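Local coordinates for protein biotin transporter BioY (Lactococcus lactis subsp. cremoris, PDB 4DVE) that binds biotin within the membrane as the substrate-binding S component of an energy-coupling factor (ECF) type ABC transporter, probably delivering the vitamin for uptake, at residues Ser94-Ser99 against Ala148-Phe153; Gly100-Ala105 against Ile141-Val146; Gly42-Pro47 against Leu163-Val168; Gly72-Leu77 against Ile104-Thr109. All coordinates share one frame; numbering follows the deposited sequence.

Contact 1: residues Ser94-Ser99 against Ala148-Phe153; sequences SFLGPS and AIWLSF. With BTN (biotin), chain D.
Trp150 holds CG anti to its backbone N (chi1 179°), which sets CG on the side of the loop before helix 100-119; the indole continues to Gly97. Leu151 also has CG anti to N, and its chi2 then sets CD1 beside Pro98. The contact is a loop-to-helix junction of the six-helix S-component fold, between two stretches predicted to span the membrane. Its one hydrogen bond runs from Trp150 NE1 to Gly97 O at 2.8 Å. The bond is bent, with an N-H...O angle of 139°, and the acceptor sits 20° out of the indole plane. Farther round the ring, Trp150 CZ2 lies 3.3 Å from Phe95 O, while Leu96 CA approaches the same CZ2 at the ring edge, 3.9 Å away. The indole thus meets the loop backbone mainly along its NE1-CZ2 side, and the NE1 bond would restrict its rotation. A separate apolar touch joins Pro98 CB to Leu151 CD1 at 3.7 Å; Pro98 also packs on Pro45, and Leu151 on Ile44. The loop ends at the biotin site. Ser99 shares its hydroxyl between Arg103 and the ligand, with OG donating to biotin O12 over 2.6 Å.

Contact 2: residues Gly100-Ala105 against Ile141-Val146; sequences GGYRIA and IFVDFV. With BTN (biotin), chain D.
Ala105 packs against Phe142, Val143 and Val146. Its CB points at helix 128-155, 3.8 Å from Val143 CA and 3.7 Å from Phe142 CE2, with Val146 CB close by. Gly101 faces Val146 without a side chain, and a CB there would run into Val146 O; this lets the axes approach to 7.8 Å at an angle of 146°. Two backbone carbonyls meet rings: Ala105 O lies at the Phe142 edge, 3.5 Å from CE2, and Val143 O is 3.6 Å from Tyr102 CD1. Tyr102 has CG anti to its carbonyl carbon (chi1 -57°), which sets CG near biotin. Biotin C2 sits 3.7 Å above one face of this ring, offset toward the rim, and the hydroxyl lies close to the side-chain amide of Asn166. An alanine in place of Tyr102 would probably open a gap under biotin C2 and beside Val143 O, leaving the thiophane ring without the aromatic face it packs on. Of polar bonds, Arg103 NH2 makes a weak, bent one of 2.6 Å to biotin O12. Separately, Asp144 OD1 approaches the carbon C6 of biotin to 3.1 Å. Such a close antiparallel helix pair, tight at glycine and alanine, forms one wall of the biotin pocket.

Contact 3: residues Gly42-Pro47 against Leu163-Val168; sequences GFIPVP and LISNLV. With BTN (biotin), chain D.
The loop between helices 13-33 and 52-80, which supplies several residues of the biotin pocket, meets the 163-168 segment through Phe43 and Ile44. Ser165 is the residue they converge on. Its CB lies 3.7 Å from Ile44 CG2, and Phe43 CD1 stands 3.9 Å from Ser165 OG; the hydroxyl itself is hydrogen-bonded to Thr161 O, so its contacts with the loop are plain packing. With chi1 of 55°, Ile44 has CG2 anti to the carbonyl carbon, beside the backbone N, and this is the branch that meets Ser165 CB; the side chain crosses that of Asn166 at about a right angle. The Phe43 ring turns its edge to Val168, with CE1 4.2 Å from Val168 CB, though this ring is poorly ordered. An alanine at Ile44 would probably open a gap where CG2 and CD1 meet Ser165 CB and deprive Leu151 CD2 of one of its neighbours. Beyond Ile44 the chain bends through an inverse gamma turn centred on Pro45. Val46 CG1 then touches biotin C7 at 3.7 Å, and Pro47 O accepts a hydrogen bond from biotin N2, 2.9 Å long. Offering a backbone carbonyl to the ureido ring, this loop forms part of the biotin-binding site.

Contact 4: residues Gly72-Leu77 against Ile104-Thr109; sequences GAFLAL and IAWLFT
Aromatic packing is led by Phe74 and Trp106. Phe74 CE2 lies 3.9 Å from Trp106 CZ3 and 4.0 Å from Trp106 CE3, and the indole atom CZ3 sits at the edge of the phenyl ring, near its plane. Relative to the indole, CE2 approaches at a slant, and the two side chains cross obliquely, so this is no face-to-face stack. Trp106 has CG anti to its carbonyl carbon (chi1 -69°), which starts its side chain off toward helix 52-80; the same residue lines the biotin pocket, so its indole joins the helix packing to the ligand site.

Aliphatic packing forms a second patch. Leu75 CD1 lies 3.7 Å from Leu107 CB, while Leu75 CD2 comes to the edge of the indole, 4.3 Å from Trp106 CE3. Leu107 holds CG anti to the backbone N (chi1 -176°), and its CD1 rests 3.9 Å from Gly72 CA, where the helix has no side chain of its own.

The segment axes remain 10.1 Å apart at their closest and run nearly antiparallel, 158° between directions, so side chains bridge most of the gap, and the backbones come nearest at Gly72 and Leu107. Among the neighbours, Phe74 also packs on Ile30 and Ile31, and Trp106 on Val143, so the pair borders helix 13-33 through Phe74 and helix 128-155 through Trp106.

How the contacts relate
Contacts 4 and 2 link helix 52-80 to helix 100-119 and helix 100-119 to helix 128-155; contact 1 adds the loop before helix 100-119, packed on helix 128-155. Contacts 1 and 2 have centres about 9 Å apart, contacts 2 and 4 about 11 Å apart and sharing Ile104 and Ala105. Contact 3 joins the loop before helix 52-80 to the 163-168 segment, its centre about 22 Å from that of contact 4. Along the sequence, contact 2 is nested inside the loop closed by contact 1, and contact 1 inside that of contact 3. Biotin touches contacts 1, 2 and 3 and also Trp106 of contact 4, so distant parts of the sequence build one pocket.

Contact 1: residues Ser94-Ser99 against Ala148-Phe153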
# COMPACT_ATOMS: atom_id res chain seq x y z
N SER A 94 5.83 11.77 -13.65
CA SER A 94 6.48 10.56 -13.10
C SER A 94 5.54 9.32 -13.03
O SER A 94 6.02 8.21 -12.94
CB SER A 94 7.05 10.81 -11.70
OG SER A 94 6.00 10.88 -10.74
N PHE A 95 4.23 9.54 -13.04
CA PHE A 95 3.26 8.44 -13.01
C PHE A 95 3.15 7.70 -14.34
O PHE A 95 2.56 6.62 -14.39
CB PHE A 95 1.86 8.93 -12.60
CG PHE A 95 1.68 9.10 -11.12
CD1 PHE A 95 2.25 10.19 -10.46
CD2 PHE A 95 0.97 8.16 -10.38
CE1 PHE A 95 2.09 10.34 -9.07
CE2 PHE A 95 0.82 8.30 -9.00
CZ PHE A 95 1.38 9.39 -8.35
N LEU A 96 3.66 8.29 -15.41
CA LEU A 96 3.73 7.59 -16.69
C LEU A 96 5.06 6.86 -16.85
O LEU A 96 5.30 6.26 -17.89
CB LEU A 96 3.56 8.57 -17.87
CG LEU A 96 2.18 9.19 -18.04
CD1 LEU A 96 2.15 10.15 -19.23
CD2 LEU A 96 1.13 8.09 -18.17
N GLY A 97 5.93 6.94 -15.84
CA GLY A 97 7.24 6.33 -15.93
C GLY A 97 7.22 4.83 -15.59
O GLY A 97 6.16 4.22 -15.46
N PRO A 98 8.42 4.26 -15.40
CA PRO A 98 8.56 2.79 -15.23
C PRO A 98 7.82 2.21 -14.03
O PRO A 98 7.36 1.07 -14.10
CB PRO A 98 10.06 2.57 -15.11
CG PRO A 98 10.71 3.90 -15.37
CD PRO A 98 9.70 4.98 -15.47
N SER A 99 7.68 2.99 -12.94
CA SER A 99 7.06 2.52 -11.73
C SER A 99 5.57 2.94 -11.61
O SER A 99 4.95 2.73 -10.57
CB SER A 99 7.87 3.00 -10.52
OG SER A 99 7.65 4.40 -10.28
N ALA A 148 4.60 -4.88 -13.03
CA ALA A 148 5.39 -5.63 -14.01
C ALA A 148 4.83 -5.48 -15.43
O ALA A 148 5.58 -5.32 -16.41
CB ALA A 148 5.50 -7.11 -13.60
N ILE A 149 3.50 -5.49 -15.54
CA ILE A 149 2.86 -5.33 -16.85
C ILE A 149 3.07 -3.92 -17.39
O ILE A 149 3.44 -3.72 -18.58
CB ILE A 149 1.37 -5.69 -16.79
CG1 ILE A 149 1.23 -7.18 -16.53
CG2 ILE A 149 0.63 -5.35 -18.09
CD1 ILE A 149 -0.19 -7.52 -16.11
N TRP A 150 2.86 -2.94 -16.54
CA TRP A 150 3.06 -1.56 -16.92
C TRP A 150 4.49 -1.30 -17.34
O TRP A 150 4.74 -0.70 -18.38
CB TRP A 150 2.70 -0.67 -15.77
CG TRP A 150 2.90 0.79 -16.03
CD1 TRP A 150 4.09 1.51 -16.06
CD2 TRP A 150 1.85 1.77 -16.21
NE1 TRP A 150 3.85 2.84 -16.31
CE2 TRP A 150 2.53 3.06 -16.40
CE3 TRP A 150 0.46 1.73 -16.23
CZ2 TRP A 150 1.81 4.24 -16.59
CZ3 TRP A 150 -0.25 2.92 -16.43
CH2 TRP A 150 0.41 4.15 -16.61
N LEU A 151 5.43 -1.78 -16.53
CA LEU A 151 6.84 -1.69 -16.85
C LEU A 151 7.18 -2.24 -18.23
O LEU A 151 7.89 -1.60 -18.99
CB LEU A 151 7.66 -2.40 -15.77
CG LEU A 151 9.17 -2.44 -15.99
CD1 LEU A 151 9.80 -1.04 -15.99
CD2 LEU A 151 9.78 -3.40 -14.97
N SER A 152 6.69 -3.44 -18.53
CA SER A 152 6.89 -4.08 -19.82
C SER A 152 6.47 -3.15 -20.96
O SER A 152 7.22 -2.92 -21.92
CB SER A 152 6.06 -5.38 -19.88
OG SER A 152 6.25 -6.01 -21.12
N PHE A 153 5.28 -2.57 -20.83
CA PHE A 153 4.78 -1.66 -21.85
C PHE A 153 5.55 -0.36 -21.87
O PHE A 153 5.95 0.08 -22.91
CB PHE A 153 3.27 -1.39 -21.69
CG PHE A 153 2.41 -2.48 -22.27
CD1 PHE A 153 2.15 -2.53 -23.64
CD2 PHE A 153 1.84 -3.45 -21.45
CE1 PHE A 153 1.35 -3.54 -24.17
CE2 PHE A 153 1.04 -4.46 -21.97
CZ PHE A 153 0.80 -4.50 -23.33
C11 BTN D . 7.90 5.18 -7.01
O11 BTN D . 8.19 5.79 -5.96
O12 BTN D . 8.12 5.70 -8.11
C10 BTN D . 7.25 3.78 -6.97
C9 BTN D . 8.26 2.65 -6.78
C8 BTN D . 7.54 1.28 -6.82
C7 BTN D . 8.47 0.15 -6.32
C2 BTN D . 7.79 -1.20 -6.31
S1 BTN D . 6.49 -1.27 -5.07
C6 BTN D . 6.48 -3.04 -5.11
C5 BTN D . 7.94 -3.51 -5.35
N1 BTN D . 8.63 -3.72 -4.11
C3 BTN D . 9.63 -2.87 -3.92
O3 BTN D . 10.38 -2.84 -2.94
N2 BTN D . 9.70 -2.06 -4.99
C4 BTN D . 8.72 -2.37 -6.00

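Contact 2: residues Gly100-Ala105 against Ile141-Val146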
# COMPACT_ATOMS: atom_id res chain seq x y z
N GLY A 100 5.01 3.49 -12.69
CA GLY A 100 3.61 3.97 -12.68
C GLY A 100 2.57 2.93 -12.31
O GLY A 100 1.62 3.21 -11.58
N GLY A 101 2.76 1.72 -12.82
CA GLY A 101 1.84 0.62 -12.59
C GLY A 101 1.70 0.25 -11.12
O GLY A 101 0.58 0.01 -10.65
N TYR A 102 2.82 0.20 -10.40
CA TYR A 102 2.80 -0.13 -9.00
C TYR A 102 1.96 0.92 -8.24
O TYR A 102 1.12 0.59 -7.40
CB TYR A 102 4.20 -0.17 -8.40
CG TYR A 102 5.15 -1.14 -9.07
CD1 TYR A 102 5.21 -2.50 -8.70
CD2 TYR A 102 6.00 -0.69 -10.10
CE1 TYR A 102 6.12 -3.36 -9.31
CE2 TYR A 102 6.90 -1.55 -10.71
CZ TYR A 102 6.95 -2.88 -10.34
OH TYR A 102 7.85 -3.71 -11.00
N ARG A 103 2.18 2.18 -8.60
CA ARG A 103 1.51 3.33 -7.97
C ARG A 103 0.00 3.38 -8.18
O ARG A 103 -0.75 3.68 -7.25
CB ARG A 103 2.17 4.63 -8.45
CG ARG A 103 3.46 4.82 -7.70
CD ARG A 103 4.60 5.30 -8.52
NE ARG A 103 4.41 6.62 -9.02
CZ ARG A 103 5.34 7.33 -9.62
NH1 ARG A 103 5.04 8.56 -10.01
NH2 ARG A 103 6.55 6.85 -9.81
N ILE A 104 -0.44 3.05 -9.38
CA ILE A 104 -1.85 2.97 -9.68
C ILE A 104 -2.47 1.81 -8.93
O ILE A 104 -3.55 1.95 -8.38
CB ILE A 104 -2.10 2.84 -11.20
CG1 ILE A 104 -1.64 4.12 -11.91
CG2 ILE A 104 -3.58 2.60 -11.48
CD1 ILE A 104 -1.53 3.99 -13.43
N ALA A 105 -1.77 0.67 -8.87
CA ALA A 105 -2.24 -0.48 -8.11
C ALA A 105 -2.40 -0.11 -6.62
O ALA A 105 -3.33 -0.60 -5.96
CB ALA A 105 -1.31 -1.70 -8.28
N ILE A 141 1.16 -9.42 -4.50
CA ILE A 141 1.00 -10.07 -5.80
C ILE A 141 0.28 -9.18 -6.84
O ILE A 141 0.79 -8.99 -7.96
CB ILE A 141 0.29 -11.45 -5.71
CG1 ILE A 141 1.03 -12.39 -4.73
CG2 ILE A 141 0.22 -12.05 -7.11
CD1 ILE A 141 2.52 -12.64 -5.02
N PHE A 142 -0.89 -8.64 -6.46
CA PHE A 142 -1.65 -7.69 -7.29
C PHE A 142 -0.78 -6.49 -7.69
O PHE A 142 -0.63 -6.19 -8.87
CB PHE A 142 -2.90 -7.19 -6.53
CG PHE A 142 -3.62 -6.05 -7.21
CD1 PHE A 142 -4.30 -6.26 -8.42
CD2 PHE A 142 -3.62 -4.79 -6.65
CE1 PHE A 142 -4.98 -5.21 -9.03
CE2 PHE A 142 -4.28 -3.74 -7.26
CZ PHE A 142 -4.97 -3.95 -8.45
N VAL A 143 -0.19 -5.82 -6.71
CA VAL A 143 0.69 -4.67 -6.96
C VAL A 143 1.87 -4.97 -7.91
O VAL A 143 2.06 -4.24 -8.92
CB VAL A 143 1.17 -4.04 -5.64
CG1 VAL A 143 2.29 -3.00 -5.86
CG2 VAL A 143 -0.04 -3.46 -4.88
N ASP A 144 2.61 -6.04 -7.63
CA ASP A 144 3.81 -6.37 -8.38
C ASP A 144 3.47 -6.87 -9.81
O ASP A 144 4.17 -6.55 -10.76
CB ASP A 144 4.72 -7.36 -7.61
CG ASP A 144 5.26 -6.78 -6.27
OD1 ASP A 144 4.92 -5.63 -5.92
OD2 ASP A 144 5.96 -7.52 -5.51
N PHE A 145 2.35 -7.55 -9.96
CA PHE A 145 1.85 -7.96 -11.27
C PHE A 145 1.44 -6.78 -12.15
O PHE A 145 1.90 -6.67 -13.30
CB PHE A 145 0.69 -8.93 -11.08
CG PHE A 145 0.23 -9.52 -12.34
CD1 PHE A 145 1.02 -10.45 -13.00
CD2 PHE A 145 -0.96 -9.12 -12.90
CE1 PHE A 145 0.62 -11.01 -14.21
CE2 PHE A 145 -1.38 -9.68 -14.10
CZ PHE A 145 -0.59 -10.61 -14.76
N VAL A 146 0.59 -5.89 -11.63
CA VAL A 146 0.24 -4.69 -12.40
C VAL A 146 1.49 -3.84 -12.73
O VAL A 146 1.64 -3.33 -13.84
CB VAL A 146 -0.85 -3.81 -11.70
CG1 VAL A 146 -1.15 -2.54 -12.51
CG2 VAL A 146 -2.14 -4.62 -11.49
C11 BTN D . 7.90 5.18 -7.01
O11 BTN D . 8.19 5.79 -5.96
O12 BTN D . 8.12 5.70 -8.11
C10 BTN D . 7.25 3.78 -6.97
C9 BTN D . 8.26 2.65 -6.78
C8 BTN D . 7.54 1.28 -6.82
C7 BTN D . 8.47 0.15 -6.32
C2 BTN D . 7.79 -1.20 -6.31
S1 BTN D . 6.49 -1.27 -5.07
C6 BTN D . 6.48 -3.04 -5.11
C5 BTN D . 7.94 -3.51 -5.35
N1 BTN D . 8.63 -3.72 -4.11
C3 BTN D . 9.63 -2.87 -3.92
O3 BTN D . 10.38 -2.84 -2.94
N2 BTN D . 9.70 -2.06 -4.99
C4 BTN D . 8.72 -2.37 -6.00

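Contact 3: residues Gly42-Pro47 against Leu163-Val168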
# COMPACT_ATOMS: atom_id res chain seq x y z
N GLY A 42 19.82 -4.05 -10.63
CA GLY A 42 20.52 -3.87 -11.91
C GLY A 42 19.56 -3.75 -13.08
O GLY A 42 19.54 -2.76 -13.81
N PHE A 43 18.71 -4.77 -13.16
CA PHE A 43 18.12 -5.20 -14.41
C PHE A 43 16.84 -4.51 -14.84
O PHE A 43 16.46 -4.62 -16.01
CB PHE A 43 17.89 -6.72 -14.40
CG PHE A 43 17.90 -7.33 -13.03
CD1 PHE A 43 16.73 -7.54 -12.35
CD2 PHE A 43 19.10 -7.72 -12.45
CE1 PHE A 43 16.75 -8.12 -11.09
CE2 PHE A 43 19.13 -8.30 -11.19
CZ PHE A 43 17.95 -8.49 -10.51
N ILE A 44 16.17 -3.82 -13.91
CA ILE A 44 15.02 -2.99 -14.28
C ILE A 44 15.14 -1.63 -13.60
O ILE A 44 15.84 -1.48 -12.60
CB ILE A 44 13.67 -3.70 -14.01
CG1 ILE A 44 13.58 -4.17 -12.55
CG2 ILE A 44 13.51 -4.86 -15.00
CD1 ILE A 44 12.21 -4.70 -12.15
N PRO A 45 14.50 -0.61 -14.16
CA PRO A 45 14.64 0.70 -13.56
C PRO A 45 13.60 0.96 -12.44
O PRO A 45 12.97 2.01 -12.45
CB PRO A 45 14.44 1.62 -14.76
CG PRO A 45 13.45 0.88 -15.62
CD PRO A 45 13.79 -0.57 -15.45
N VAL A 46 13.42 0.00 -11.53
CA VAL A 46 12.49 0.11 -10.40
C VAL A 46 13.28 -0.30 -9.15
O VAL A 46 13.84 -1.40 -9.11
CB VAL A 46 11.26 -0.82 -10.58
CG1 VAL A 46 10.32 -0.79 -9.37
CG2 VAL A 46 10.51 -0.46 -11.84
N PRO A 47 13.34 0.57 -8.15
CA PRO A 47 14.07 0.27 -6.92
C PRO A 47 13.30 -0.55 -5.88
O PRO A 47 12.06 -0.60 -5.86
CB PRO A 47 14.36 1.68 -6.36
CG PRO A 47 13.17 2.47 -6.73
CD PRO A 47 12.80 1.95 -8.12
N LEU A 163 8.31 -9.80 -15.59
CA LEU A 163 7.71 -10.63 -14.56
C LEU A 163 8.76 -11.35 -13.71
O LEU A 163 8.68 -11.37 -12.48
CB LEU A 163 6.75 -11.65 -15.18
CG LEU A 163 5.46 -11.06 -15.72
CD1 LEU A 163 4.78 -12.10 -16.64
CD2 LEU A 163 4.55 -10.64 -14.57
N ILE A 164 9.75 -11.93 -14.38
CA ILE A 164 10.85 -12.61 -13.68
C ILE A 164 11.72 -11.66 -12.85
O ILE A 164 12.09 -11.99 -11.70
CB ILE A 164 11.73 -13.40 -14.67
CG1 ILE A 164 10.96 -14.60 -15.21
CG2 ILE A 164 13.00 -13.88 -13.98
CD1 ILE A 164 11.71 -15.34 -16.33
N SER A 165 12.02 -10.49 -13.40
CA SER A 165 12.81 -9.47 -12.70
C SER A 165 12.10 -9.00 -11.42
O SER A 165 12.76 -8.66 -10.42
CB SER A 165 13.07 -8.26 -13.61
OG SER A 165 13.84 -8.63 -14.73
N ASN A 166 10.78 -9.01 -11.44
CA ASN A 166 10.01 -8.61 -10.27
C ASN A 166 10.07 -9.57 -9.09
O ASN A 166 9.69 -9.21 -7.99
CB ASN A 166 8.56 -8.33 -10.66
CG ASN A 166 8.39 -6.88 -11.09
OD1 ASN A 166 8.81 -6.47 -12.21
ND2 ASN A 166 7.87 -6.09 -10.20
N LEU A 167 10.60 -10.78 -9.31
CA LEU A 167 10.85 -11.70 -8.22
C LEU A 167 11.83 -11.13 -7.19
O LEU A 167 11.74 -11.45 -6.00
CB LEU A 167 11.37 -13.04 -8.77
CG LEU A 167 10.33 -13.87 -9.56
CD1 LEU A 167 10.96 -15.09 -10.25
CD2 LEU A 167 9.18 -14.27 -8.64
N VAL A 168 12.73 -10.26 -7.64
CA VAL A 168 13.63 -9.51 -6.76
C VAL A 168 12.90 -8.76 -5.63
O VAL A 168 13.50 -8.56 -4.58
CB VAL A 168 14.52 -8.48 -7.54
CG1 VAL A 168 13.76 -7.18 -7.86
CG2 VAL A 168 15.78 -8.16 -6.77
C11 BTN D . 7.90 5.18 -7.01
O11 BTN D . 8.19 5.79 -5.96
O12 BTN D . 8.12 5.70 -8.11
C10 BTN D . 7.25 3.78 -6.97
C9 BTN D . 8.26 2.65 -6.78
C8 BTN D . 7.54 1.28 -6.82
C7 BTN D . 8.47 0.15 -6.32
C2 BTN D . 7.79 -1.20 -6.31
S1 BTN D . 6.49 -1.27 -5.07
C6 BTN D . 6.48 -3.04 -5.11
C5 BTN D . 7.94 -3.51 -5.35
N1 BTN D . 8.63 -3.72 -4.11
C3 BTN D . 9.63 -2.87 -3.92
O3 BTN D . 10.38 -2.84 -2.94
N2 BTN D . 9.70 -2.06 -4.99
C4 BTN D . 8.72 -2.37 -6.00

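Contact 4: residues Gly72-Leu77 against Ile104-Thr109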
# COMPACT_ATOMS: atom_id res chain seq x y z
N GLY A 72 -5.22 7.67 -1.24
CA GLY A 72 -5.62 8.61 -2.28
C GLY A 72 -5.05 9.97 -2.04
O GLY A 72 -4.56 10.62 -2.97
N ALA A 73 -5.07 10.41 -0.79
CA ALA A 73 -4.58 11.72 -0.45
C ALA A 73 -3.08 11.80 -0.69
O ALA A 73 -2.57 12.81 -1.16
CB ALA A 73 -4.95 12.09 1.00
N PHE A 74 -2.37 10.74 -0.30
CA PHE A 74 -0.94 10.62 -0.53
C PHE A 74 -0.63 10.72 -2.04
O PHE A 74 0.23 11.48 -2.48
CB PHE A 74 -0.42 9.28 0.06
CG PHE A 74 0.86 8.79 -0.55
CD1 PHE A 74 2.05 9.47 -0.32
CD2 PHE A 74 0.89 7.65 -1.34
CE1 PHE A 74 3.25 9.03 -0.92
CE2 PHE A 74 2.09 7.20 -1.90
CZ PHE A 74 3.25 7.90 -1.70
N LEU A 75 -1.35 9.94 -2.83
CA LEU A 75 -1.13 9.90 -4.27
C LEU A 75 -1.46 11.25 -4.92
O LEU A 75 -0.74 11.71 -5.81
CB LEU A 75 -1.96 8.77 -4.92
CG LEU A 75 -1.56 7.35 -4.54
CD1 LEU A 75 -2.54 6.31 -5.12
CD2 LEU A 75 -0.15 7.08 -5.04
N ALA A 76 -2.55 11.87 -4.46
CA ALA A 76 -2.94 13.19 -4.93
C ALA A 76 -1.82 14.22 -4.69
O ALA A 76 -1.51 15.05 -5.56
CB ALA A 76 -4.26 13.63 -4.28
N LEU A 77 -1.20 14.15 -3.51
CA LEU A 77 -0.07 15.02 -3.20
C LEU A 77 1.07 14.82 -4.20
O LEU A 77 1.69 15.78 -4.66
CB LEU A 77 0.39 14.82 -1.75
CG LEU A 77 -0.51 15.40 -0.64
CD1 LEU A 77 0.12 15.16 0.72
CD2 LEU A 77 -0.75 16.90 -0.80
N ILE A 104 -0.44 3.05 -9.38
CA ILE A 104 -1.85 2.97 -9.68
C ILE A 104 -2.47 1.81 -8.93
O ILE A 104 -3.55 1.95 -8.38
CB ILE A 104 -2.10 2.84 -11.20
CG1 ILE A 104 -1.64 4.12 -11.91
CG2 ILE A 104 -3.58 2.60 -11.48
CD1 ILE A 104 -1.53 3.99 -13.43
N ALA A 105 -1.77 0.67 -8.87
CA ALA A 105 -2.24 -0.48 -8.11
C ALA A 105 -2.40 -0.11 -6.62
O ALA A 105 -3.33 -0.60 -5.96
CB ALA A 105 -1.31 -1.70 -8.28
N TRP A 106 -1.52 0.75 -6.11
CA TRP A 106 -1.59 1.18 -4.70
C TRP A 106 -2.91 1.82 -4.33
O TRP A 106 -3.39 1.62 -3.24
CB TRP A 106 -0.50 2.15 -4.34
CG TRP A 106 0.90 1.63 -4.29
CD1 TRP A 106 1.35 0.31 -4.40
CD2 TRP A 106 2.11 2.43 -4.15
NE1 TRP A 106 2.70 0.25 -4.32
CE2 TRP A 106 3.23 1.50 -4.17
CE3 TRP A 106 2.36 3.78 -3.98
CZ2 TRP A 106 4.54 1.93 -4.03
CZ3 TRP A 106 3.68 4.20 -3.82
CH2 TRP A 106 4.75 3.30 -3.86
N LEU A 107 -3.50 2.60 -5.24
CA LEU A 107 -4.81 3.17 -5.02
C LEU A 107 -5.90 2.13 -4.72
O LEU A 107 -6.79 2.41 -3.94
CB LEU A 107 -5.25 4.03 -6.20
CG LEU A 107 -6.59 4.76 -6.01
CD1 LEU A 107 -6.54 5.71 -4.79
CD2 LEU A 107 -6.94 5.50 -7.29
N PHE A 108 -5.81 0.93 -5.29
CA PHE A 108 -6.83 -0.10 -5.10
C PHE A 108 -6.55 -1.07 -3.97
O PHE A 108 -7.45 -1.74 -3.50
CB PHE A 108 -6.99 -0.90 -6.40
CG PHE A 108 -7.50 -0.08 -7.51
CD1 PHE A 108 -8.87 0.12 -7.67
CD2 PHE A 108 -6.62 0.56 -8.38
CE1 PHE A 108 -9.34 0.92 -8.70
CE2 PHE A 108 -7.09 1.36 -9.40
CZ PHE A 108 -8.45 1.55 -9.56
N THR A 109 -5.29 -1.15 -3.55
CA THR A 109 -4.85 -2.09 -2.53
C THR A 109 -5.62 -1.97 -1.20
O THR A 109 -6.08 -2.99 -0.70
CB THR A 109 -3.32 -1.95 -2.31
OG1 THR A 109 -2.67 -2.37 -3.51
CG2 THR A 109 -2.79 -2.75 -1.11